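Local atomic coordinates of multi-copper Oxidase CueO (Ochrobactrum, PDB entry 6EVG), a protein that oxidises lignin model compounds and lignosulfonate as a laccase-like multicopper oxidase, probably coupling this to the reduction of oxygen to water. Residues 154-157 and 158-162; 189-192 and 193-197; 479-482 and 483-486. One frame throughout, in Å; residues are numbered along the deposited sequence.

Contact 1 of 3, residues 154-157 and 158-162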
ATOM      1  N   ASP A 154      -6.875  12.487  13.725  1.00 10.11           N
ATOM      2  CA  ASP A 154      -7.865  12.909  14.688  1.00 10.77           C
ATOM      3  C   ASP A 154      -7.354  13.998  15.608  1.00 11.27           C
ATOM      4  O   ASP A 154      -8.039  14.349  16.550  1.00 12.77           O
ATOM      5  CB  ASP A 154      -8.402  11.726  15.546  1.00 12.86           C
ATOM      6  CG  ASP A 154      -7.334  11.026  16.358  1.00 12.12           C
ATOM      7  OD1 ASP A 154      -6.205  11.565  16.438  1.00 12.16           O
ATOM      8  OD2 ASP A 154      -7.657   9.927  16.946  1.00 13.60           O
ATOM      9  N   GLY A 155      -6.182  14.557  15.269  1.00 11.46           N
ATOM     10  CA  GLY A 155      -5.620  15.671  15.977  1.00 13.19           C
ATOM     11  C   GLY A 155      -4.970  15.325  17.315  1.00 13.92           C
ATOM     12  O   GLY A 155      -4.539  16.230  18.002  1.00 17.11           O
ATOM     13  N   LYS A 156      -4.897  14.052  17.671  1.00 12.27           N
ATOM     14  CA  LYS A 156      -4.431  13.638  19.021  1.00 13.20           C
ATOM     15  C   LYS A 156      -2.985  13.086  19.035  1.00 11.99           C
ATOM     16  O   LYS A 156      -2.538  12.506  20.043  1.00 12.95           O
ATOM     17  CB  LYS A 156      -5.410  12.637  19.624  1.00 14.88           C
ATOM     18  CG  LYS A 156      -6.826  13.181  19.875  1.00 18.55           C
ATOM     19  CD  LYS A 156      -7.630  12.002  20.466  1.00 26.92           C
ATOM     20  CE  LYS A 156      -9.064  12.207  20.815  1.00 35.12           C
ATOM     21  NZ  LYS A 156      -9.494  10.939  21.509  1.00 39.08           N
ATOM     22  N   ASP A 157      -2.220  13.259  17.944  1.00 10.82           N
ATOM     23  CA  ASP A 157      -0.874  12.687  17.927  1.00 10.50           C
ATOM     24  C   ASP A 157       0.045  13.259  18.993  1.00 10.99           C
ATOM     25  O   ASP A 157       0.897  12.538  19.523  1.00 11.81           O
ATOM     26  CB  ASP A 157      -0.243  12.722  16.567  1.00 10.80           C
ATOM     27  CG  ASP A 157      -0.867  11.722  15.599  1.00 11.29           C
ATOM     28  OD1 ASP A 157      -1.810  10.991  15.921  1.00 11.93           O
ATOM     29  OD2 ASP A 157      -0.359  11.659  14.427  1.00 12.59           O
ATOM     30  N   ALA A 158      -0.099  14.536  19.279  1.00 12.65           N
ATOM     31  CA  ALA A 158       0.733  15.139  20.356  1.00 14.42           C
ATOM     32  C   ALA A 158       0.450  14.461  21.691  1.00 15.16           C
ATOM     33  O   ALA A 158       1.414  14.168  22.436  1.00 16.76           O
ATOM     34  CB  ALA A 158       0.528  16.641  20.447  1.00 18.40           C
ATOM     35  N   GLU A 159      -0.816  14.207  21.987  1.00 15.02           N
ATOM     36  CA  GLU A 159      -1.188  13.526  23.222  1.00 15.68           C
ATOM     37  C   GLU A 159      -0.653  12.081  23.244  1.00 14.80           C
ATOM     38  O   GLU A 159      -0.334  11.561  24.308  1.00 16.78           O
ATOM     39  CB  GLU A 159      -2.711  13.513  23.400  1.00 19.23           C
ATOM     40  CG  GLU A 159      -3.160  12.925  24.717  1.00 27.88           C
ATOM     41  CD  GLU A 159      -4.669  12.832  24.858  1.00 36.18           C
ATOM     42  OE1 GLU A 159      -5.406  13.514  24.099  1.00 46.19           O
ATOM     43  OE2 GLU A 159      -5.110  12.074  25.749  1.00 49.81           O
ATOM     44  N   ARG A 160      -0.527  11.463  22.072  1.00 12.10           N
ATOM     45  CA  ARG A 160       0.053  10.130  21.965  1.00 13.06           C
ATOM     46  C   ARG A 160       1.580  10.125  22.156  1.00 11.96           C
ATOM     47  O   ARG A 160       2.179   9.066  22.241  1.00 15.23           O
ATOM     48  CB  ARG A 160      -0.277   9.503  20.593  1.00 11.26           C
ATOM     49  CG  ARG A 160      -1.774   9.211  20.379  1.00 11.57           C
ATOM     50  CD  ARG A 160      -2.018   8.638  18.997  1.00 11.73           C
ATOM     51  NE  ARG A 160      -3.433   8.299  18.860  1.00 12.84           N
ATOM     52  CZ  ARG A 160      -4.337   9.025  18.239  1.00 12.43           C
ATOM     53  NH1 ARG A 160      -4.020  10.068  17.511  1.00 11.96           N
ATOM     54  NH2 ARG A 160      -5.610   8.662  18.347  1.00 13.72           N
ATOM     55  N   GLY A 161       2.203  11.288  22.084  1.00 11.63           N
ATOM     56  CA  GLY A 161       3.637  11.337  22.115  1.00 12.58           C
ATOM     57  C   GLY A 161       4.324  11.063  20.805  1.00 11.76           C
ATOM     58  O   GLY A 161       5.469  10.577  20.770  1.00 13.63           O
ATOM     59  N   LEU A 162       3.656  11.331  19.694  1.00 10.02           N
ATOM     60  CA  LEU A 162       4.187  10.988  18.389  1.00 10.11           C
ATOM     61  C   LEU A 162       4.728  12.232  17.704  1.00 10.42           C
ATOM     62  O   LEU A 162       4.094  13.314  17.741  1.00 12.59           O
ATOM     63  CB  LEU A 162       3.133  10.391  17.508  1.00 10.18           C
ATOM     64  CG  LEU A 162       2.550   9.049  17.975  1.00 10.09           C
ATOM     65  CD1 LEU A 162       1.351   8.620  17.156  1.00 12.09           C
ATOM     66  CD2 LEU A 162       3.589   7.971  17.987  1.00 12.32           C
TER
HETATM   67  O   HOH W   1      -1.592  16.616  17.898  1.00 23.06           O
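R160 meets D154 end-on, its NH1 and NH2 each taking one carboxylate oxygen. NH1 lies 2.9 Å from D154 OD1 and NH2 lies 2.8 Å from D154 OD2. Both bonds use syn lone pairs, and the carboxylate and guanidinium planes are only 12° apart, so the pair forms a nearly flat, two-pronged salt bridge at the guanidinium edge. NH1 also reaches D157 OD1 at 2.9 Å, a more bent bond in a second salt bridge; this carboxylate is turned across the guanidinium, its plane 78° away. Over one guanidinium face sits K156, whose CB is 3.6 Å from R160 NH1.

The second shell fixes these groups. D154 carries CG between its own N and carbonyl carbon (chi1 61°), which turns OD1 forward to accept K156 N at 3.1 Å, the N-H coming from above the carboxylate plane and closing an Asx turn. D154 OD1 thus takes two donors. The arginine chain is extended from CG to NE, giving it the span needed to return to D154 six residues earlier. Its root is held by R160 N bonding to K156 O at 3.0 Å, and L162 N bonds to D157 O at the same length, enclosing the type I turn from A158 to G161.

D319 binds R160 NE, while D157 OD2 has its own partner in R221 of strand 219-226. A methionine in place of R160 would probably leave the carboxylates of D154 and D319 without this cationic mate, and D157 with R221 alone of its two arginines. The segment follows strand 148-153 and leads toward strand 170-178; D157, R160 and L162 all pack on F252 of strand 251-259, so this loop lies against the edge strand of the next sheet.

Contact 2 of 3, residues 189-192 and 193-197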
ATOM      1  N   PRO A 189       6.615  -6.269 -19.273  1.00 12.31           N
ATOM      2  CA  PRO A 189       6.766  -7.560 -18.599  1.00 11.85           C
ATOM      3  C   PRO A 189       6.801  -8.715 -19.609  1.00 12.86           C
ATOM      4  O   PRO A 189       6.102  -8.720 -20.587  1.00 15.80           O
ATOM      5  CB  PRO A 189       5.496  -7.662 -17.772  1.00 12.02           C
ATOM      6  CG  PRO A 189       4.490  -6.810 -18.513  1.00 12.87           C
ATOM      7  CD  PRO A 189       5.312  -5.677 -19.006  1.00 13.03           C
ATOM      8  N   ASP A 190       7.633  -9.698 -19.298  1.00 11.68           N
ATOM      9  CA  ASP A 190       7.667 -10.935 -20.043  1.00 11.52           C
ATOM     10  C   ASP A 190       6.927 -12.006 -19.260  1.00 11.49           C
ATOM     11  O   ASP A 190       6.307 -11.766 -18.237  1.00 11.84           O
ATOM     12  CB  ASP A 190       9.090 -11.296 -20.396  1.00 13.53           C
ATOM     13  CG  ASP A 190       9.965 -11.628 -19.238  1.00 14.10           C
ATOM     14  OD1 ASP A 190       9.481 -12.034 -18.142  1.00 14.90           O
ATOM     15  OD2 ASP A 190      11.225 -11.516 -19.439  1.00 18.68           O
ATOM     16  N   ILE A 191       6.911 -13.237 -19.825  1.00 12.58           N
ATOM     17  CA  ILE A 191       6.069 -14.281 -19.226  1.00 13.47           C
ATOM     18  C   ILE A 191       6.526 -14.613 -17.811  1.00 12.53           C
ATOM     19  O   ILE A 191       5.675 -14.892 -16.925  1.00 12.99           O
ATOM     20  CB  ILE A 191       5.963 -15.531 -20.106  1.00 16.13           C
ATOM     21  CG1 ILE A 191       4.778 -16.457 -19.600  1.00 19.44           C
ATOM     22  CG2 ILE A 191       7.282 -16.235 -20.353  1.00 17.57           C
ATOM     23  CD1 ILE A 191       4.126 -17.378 -20.623  1.00 22.81           C
ATOM     24  N   MET A 192       7.820 -14.588 -17.552  1.00 12.16           N
ATOM     25  CA  MET A 192       8.308 -14.796 -16.196  1.00 13.35           C
ATOM     26  C   MET A 192       7.860 -13.702 -15.249  1.00 11.86           C
ATOM     27  O   MET A 192       7.572 -13.980 -14.089  1.00 12.68           O
ATOM     28  CB  MET A 192       9.837 -14.962 -16.181  1.00 15.40           C
ATOM     29  CG  MET A 192      10.248 -16.352 -16.677  1.00 18.73           C
ATOM     30  SD  MET A 192       9.806 -17.726 -15.591  1.00 23.24           S
ATOM     31  CE  MET A 192      11.070 -17.696 -14.321  1.00 28.95           C
ATOM     32  N   ASP A 193       7.813 -12.463 -15.722  1.00 11.16           N
ATOM     33  CA  ASP A 193       7.288 -11.332 -14.902  1.00 10.98           C
ATOM     34  C   ASP A 193       5.830 -11.529 -14.592  1.00 10.54           C
ATOM     35  O   ASP A 193       5.381 -11.237 -13.475  1.00 11.66           O
ATOM     36  CB  ASP A 193       7.480  -9.999 -15.601  1.00 11.41           C
ATOM     37  CG  ASP A 193       8.919  -9.651 -15.858  1.00 12.11           C
ATOM     38  OD1 ASP A 193       9.796  -9.914 -14.979  1.00 14.14           O
ATOM     39  OD2 ASP A 193       9.199  -9.043 -16.925  1.00 13.09           O
ATOM     40  N   LEU A 194       5.064 -12.012 -15.562  1.00 10.47           N
ATOM     41  CA  LEU A 194       3.624 -12.219 -15.285  1.00 11.20           C
ATOM     42  C   LEU A 194       3.464 -13.350 -14.265  1.00 11.13           C
ATOM     43  O   LEU A 194       2.585 -13.303 -13.396  1.00 13.26           O
ATOM     44  CB  LEU A 194       2.832 -12.526 -16.552  1.00 11.55           C
ATOM     45  CG  LEU A 194       2.755 -11.412 -17.542  1.00 12.40           C
ATOM     46  CD1 LEU A 194       1.948 -11.846 -18.784  1.00 15.17           C
ATOM     47  CD2 LEU A 194       2.199 -10.099 -16.932  1.00 14.05           C
ATOM     48  N   MET A 195       4.296 -14.412 -14.380  1.00 11.45           N
ATOM     49  CA  MET A 195       4.172 -15.549 -13.461  1.00 12.67           C
ATOM     50  C   MET A 195       4.681 -15.223 -12.068  1.00 12.29           C
ATOM     51  O   MET A 195       4.070 -15.651 -11.061  1.00 13.53           O
ATOM     52  CB  MET A 195       4.865 -16.757 -13.993  1.00 14.67           C
ATOM     53  CG  MET A 195       4.167 -17.341 -15.223  1.00 16.53           C
ATOM     54  SD  MET A 195       4.875 -18.798 -15.935  1.00 24.35           S
ATOM     55  CE  MET A 195       4.504 -19.930 -14.626  1.00 33.13           C
ATOM     56  N   HIS A 196       5.746 -14.462 -11.945  1.00 12.95           N
ATOM     57  CA  HIS A 196       6.458 -14.294 -10.645  1.00 13.85           C
ATOM     58  C   HIS A 196       6.361 -12.898 -10.066  1.00 12.18           C
ATOM     59  O   HIS A 196       6.790 -12.715  -8.936  1.00 15.06           O
ATOM     60  CB  HIS A 196       7.927 -14.751 -10.757  1.00 15.87           C
ATOM     61  CG  HIS A 196       8.036 -16.209 -11.123  1.00 19.00           C
ATOM     62  ND1 HIS A 196       7.682 -17.228 -10.263  1.00 26.66           N
ATOM     63  CD2 HIS A 196       8.328 -16.807 -12.292  1.00 21.72           C
ATOM     64  CE1 HIS A 196       7.835 -18.400 -10.871  1.00 27.95           C
ATOM     65  NE2 HIS A 196       8.255 -18.171 -12.102  1.00 25.04           N
ATOM     66  N   GLY A 197       5.824 -11.959 -10.842  1.00 10.93           N
ATOM     67  CA  GLY A 197       5.834 -10.539 -10.471  1.00 10.85           C
ATOM     68  C   GLY A 197       6.988  -9.811 -11.119  1.00 10.34           C
ATOM     69  O   GLY A 197       8.065 -10.372 -11.315  1.00 11.69           O
TER
HETATM   70  O   HOH W   2      11.696 -11.186 -16.383  1.00 28.10           O
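The imidazole of H196 has M192 SD at its edge, in the ring plane, and M195 CB 3.8 Å above one face, offset toward the rim. M192 reaches it by bending at chi2 (-68°) and chi3 (-80°), which lays the thioether alongside the histidine one turn on: SD is 3.7 Å and CE 3.5 Å from H196 CD2, a Met-aromatic contact.

The carboxylates of D190 and D193 have planes 10° apart, although the side chains run at about a right angle. D190 OD1 accepts D193 N at 3.0 Å, and D193 OD2 accepts D190 N at 2.9 Å, from the anti side. This exchange brings D190 OD1 to 3.2 Å from D193 OD2, a repulsion probably eased by R179, which forms a salt bridge with D193 OD2, and by water 2, within hydrogen-bonding distance of D190 OD1 and D193 OD1. P189 CB rests on D193 CB at 3.8 Å.

M195 O accepts from NE2 of H495, a copper ligand, so this helix belongs to the second shell of the metal site. D190 is the N-cap residue of helix 191-196, and its exchange of bonds with D193 is a classical capping box.

Contact 3 of 3, residues 479-482 and 483-486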
ATOM      1  N   GLU A 479     -20.728  -0.923   2.811  1.00 11.61           N
ATOM      2  CA  GLU A 479     -21.695  -1.473   1.851  1.00 12.05           C
ATOM      3  C   GLU A 479     -21.164  -1.515   0.441  1.00 11.42           C
ATOM      4  O   GLU A 479     -20.590  -0.521  -0.067  1.00 11.68           O
ATOM      5  CB  GLU A 479     -22.962  -0.654   1.862  1.00 13.75           C
ATOM      6  CG  GLU A 479     -24.046  -1.219   0.941  1.00 17.16           C
ATOM      7  CD  GLU A 479     -25.388  -0.651   1.288  1.00 21.79           C
ATOM      8  OE1 GLU A 479     -25.710   0.521   0.959  1.00 27.46           O
ATOM      9  OE2 GLU A 479     -26.176  -1.377   1.922  1.00 27.82           O
ATOM     10  N   ALA A 480     -21.377  -2.677  -0.204  1.00 11.42           N
ATOM     11  CA  ALA A 480     -21.062  -2.866  -1.612  1.00 11.68           C
ATOM     12  C   ALA A 480     -22.351  -3.266  -2.284  1.00 13.64           C
ATOM     13  O   ALA A 480     -22.916  -4.299  -2.016  1.00 15.18           O
ATOM     14  CB  ALA A 480     -20.015  -3.912  -1.885  1.00 13.14           C
ATOM     15  N   VAL A 481     -22.789  -2.392  -3.183  1.00 19.68           N
ATOM     16  CA  VAL A 481     -23.955  -2.636  -4.034  1.00 20.60           C
ATOM     17  C   VAL A 481     -23.512  -3.417  -5.310  1.00 18.63           C
ATOM     18  O   VAL A 481     -22.370  -3.427  -5.760  1.00 19.96           O
ATOM     19  CB  VAL A 481     -24.719  -1.318  -4.365  1.00 23.30           C
ATOM     20  CG1 VAL A 481     -25.271  -0.681  -3.096  1.00 27.39           C
ATOM     21  CG2 VAL A 481     -23.839  -0.316  -5.136  1.00 23.25           C
ATOM     22  N   LYS A 482     -24.493  -4.018  -5.983  1.00 22.81           N
ATOM     23  CA  LYS A 482     -24.176  -4.946  -7.081  1.00 23.45           C
ATOM     24  C   LYS A 482     -23.524  -4.241  -8.323  1.00 21.83           C
ATOM     25  O   LYS A 482     -22.657  -4.795  -9.008  1.00 23.29           O
ATOM     26  CB  LYS A 482     -25.457  -5.691  -7.513  1.00 30.40           C
ATOM     27  CG  LYS A 482     -25.280  -6.576  -8.714  1.00 32.67           C
ATOM     28  CD  LYS A 482     -24.053  -7.510  -8.692  1.00 44.07           C
ATOM     29  CE  LYS A 482     -23.429  -7.687 -10.086  1.00 50.62           C
ATOM     30  NZ  LYS A 482     -24.255  -8.589 -10.948  1.00 53.16           N
ATOM     31  N   SER A 483     -23.874  -2.972  -8.546  1.00 18.90           N
ATOM     32  CA  SER A 483     -23.271  -2.195  -9.599  1.00 17.31           C
ATOM     33  C   SER A 483     -21.832  -1.838  -9.330  1.00 14.27           C
ATOM     34  O   SER A 483     -21.111  -1.491 -10.240  1.00 14.75           O
ATOM     35  CB  SER A 483     -24.013  -0.862  -9.788  1.00 20.56           C
ATOM     36  OG  SER A 483     -24.057  -0.028  -8.603  1.00 22.09           O
ATOM     37  N   HIS A 484     -21.436  -1.898  -8.047  1.00 13.08           N
ATOM     38  CA  HIS A 484     -20.110  -1.427  -7.593  1.00 11.95           C
ATOM     39  C   HIS A 484     -19.595  -2.431  -6.560  1.00 10.45           C
ATOM     40  O   HIS A 484     -19.475  -2.116  -5.402  1.00 12.18           O
ATOM     41  CB  HIS A 484     -20.143  -0.019  -7.003  1.00 13.37           C
ATOM     42  CG  HIS A 484     -20.433   1.104  -7.949  1.00 13.91           C
ATOM     43  ND1 HIS A 484     -21.672   1.369  -8.483  1.00 15.80           N
ATOM     44  CD2 HIS A 484     -19.626   2.131  -8.318  1.00 15.29           C
ATOM     45  CE1 HIS A 484     -21.588   2.494  -9.188  1.00 16.55           C
ATOM     46  NE2 HIS A 484     -20.361   2.990  -9.093  1.00 17.52           N
ATOM     47  N   PRO A 485     -19.257  -3.659  -6.960  1.00 10.82           N
ATOM     48  CA  PRO A 485     -18.751  -4.615  -5.981  1.00 10.11           C
ATOM     49  C   PRO A 485     -17.422  -4.179  -5.397  1.00  9.82           C
ATOM     50  O   PRO A 485     -16.617  -3.496  -6.045  1.00 10.77           O
ATOM     51  CB  PRO A 485     -18.593  -5.897  -6.782  1.00 11.75           C
ATOM     52  CG  PRO A 485     -18.438  -5.441  -8.173  1.00 16.26           C
ATOM     53  CD  PRO A 485     -19.258  -4.213  -8.316  1.00 12.60           C
ATOM     54  N   PHE A 486     -17.154  -4.624  -4.158  1.00  9.61           N
ATOM     55  CA  PHE A 486     -15.780  -4.546  -3.622  1.00  9.43           C
ATOM     56  C   PHE A 486     -14.990  -5.734  -4.139  1.00  9.86           C
ATOM     57  O   PHE A 486     -15.554  -6.647  -4.776  1.00 13.17           O
ATOM     58  CB  PHE A 486     -15.828  -4.476  -2.095  1.00  9.43           C
ATOM     59  CG  PHE A 486     -16.097  -3.110  -1.499  1.00  9.38           C
ATOM     60  CD1 PHE A 486     -15.419  -1.991  -1.903  1.00  9.50           C
ATOM     61  CD2 PHE A 486     -17.018  -2.971  -0.452  1.00 10.01           C
ATOM     62  CE1 PHE A 486     -15.620  -0.757  -1.263  1.00 10.21           C
ATOM     63  CE2 PHE A 486     -17.249  -1.752   0.142  1.00 11.34           C
ATOM     64  CZ  PHE A 486     -16.525  -0.633  -0.267  1.00 11.30           C
TER
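V481 and H484 close a type I beta turn at the tip of the loop joining strand 469-475 to strand 486-490. H484 N gives its hydrogen to V481 O at 2.9 Å, with an N-H...O angle of 149°; the donor stands 53° above the carbonyl plane, so the bond does not follow a lone pair. P485 N, 3.3 Å from the same oxygen, has no hydrogen to give it. The proline ring instead lies against the turn, with P485 CD 3.5 Å from K482 O.

S483 places OG between its own N and carbonyl carbon (chi1 58°), and this swings the hydroxyl to the imidazole of the next residue. S483 OG and H484 ND1 are 2.8 Å apart in a hydrogen bond, the oxygen lying in the ring plane at its edge, which limits rotation of the imidazole. V481 CG2 lies beside this pair, 3.5 Å from S483 OG and 4.2 Å from H484 CB.

The two strands lie in different sheets of the copper-binding C-terminal domain, so the loop is a crossover between the two sheets of a cupredoxin-type sandwich. Strand 486-490 ends at C490, a copper ligand.

Toward the start of the loop segment A480 CB touches F486 CD2 at 3.5 Å, and the polar E479 O comes to 3.6 Å from F486 CE2; both meet the ring obliquely. Outside the loop, A480 N bonds to T506 OG1 on strand 501-506, and F486 shares backbone bonds with F504 of that strand. H484 O accepts from S99 OG, and V481 packs on I100, which brings the turn against a loop of the N-terminal part of the chain.

All three contacts are local and lie 21 to 23 Å from the chain centre, but contact 2 is the most buried, with five of nine touching residues buried against two of eight in contacts 1 and 3. Contacts 1 and 2 lie on opposite sides of that centre. Contact 1, in a linking loop, relies on charge, with arginine gathering acids from its own and other parts of the chain. Contact 2 caps a short helix with carboxylates, and a backbone carbonyl near the end of that helix receives a copper-ligand histidine, H495. Contact 3 has one backbone bond across it, a serine-histidine bond at its turn, and apolar and mixed contacts; its strand leads to C490.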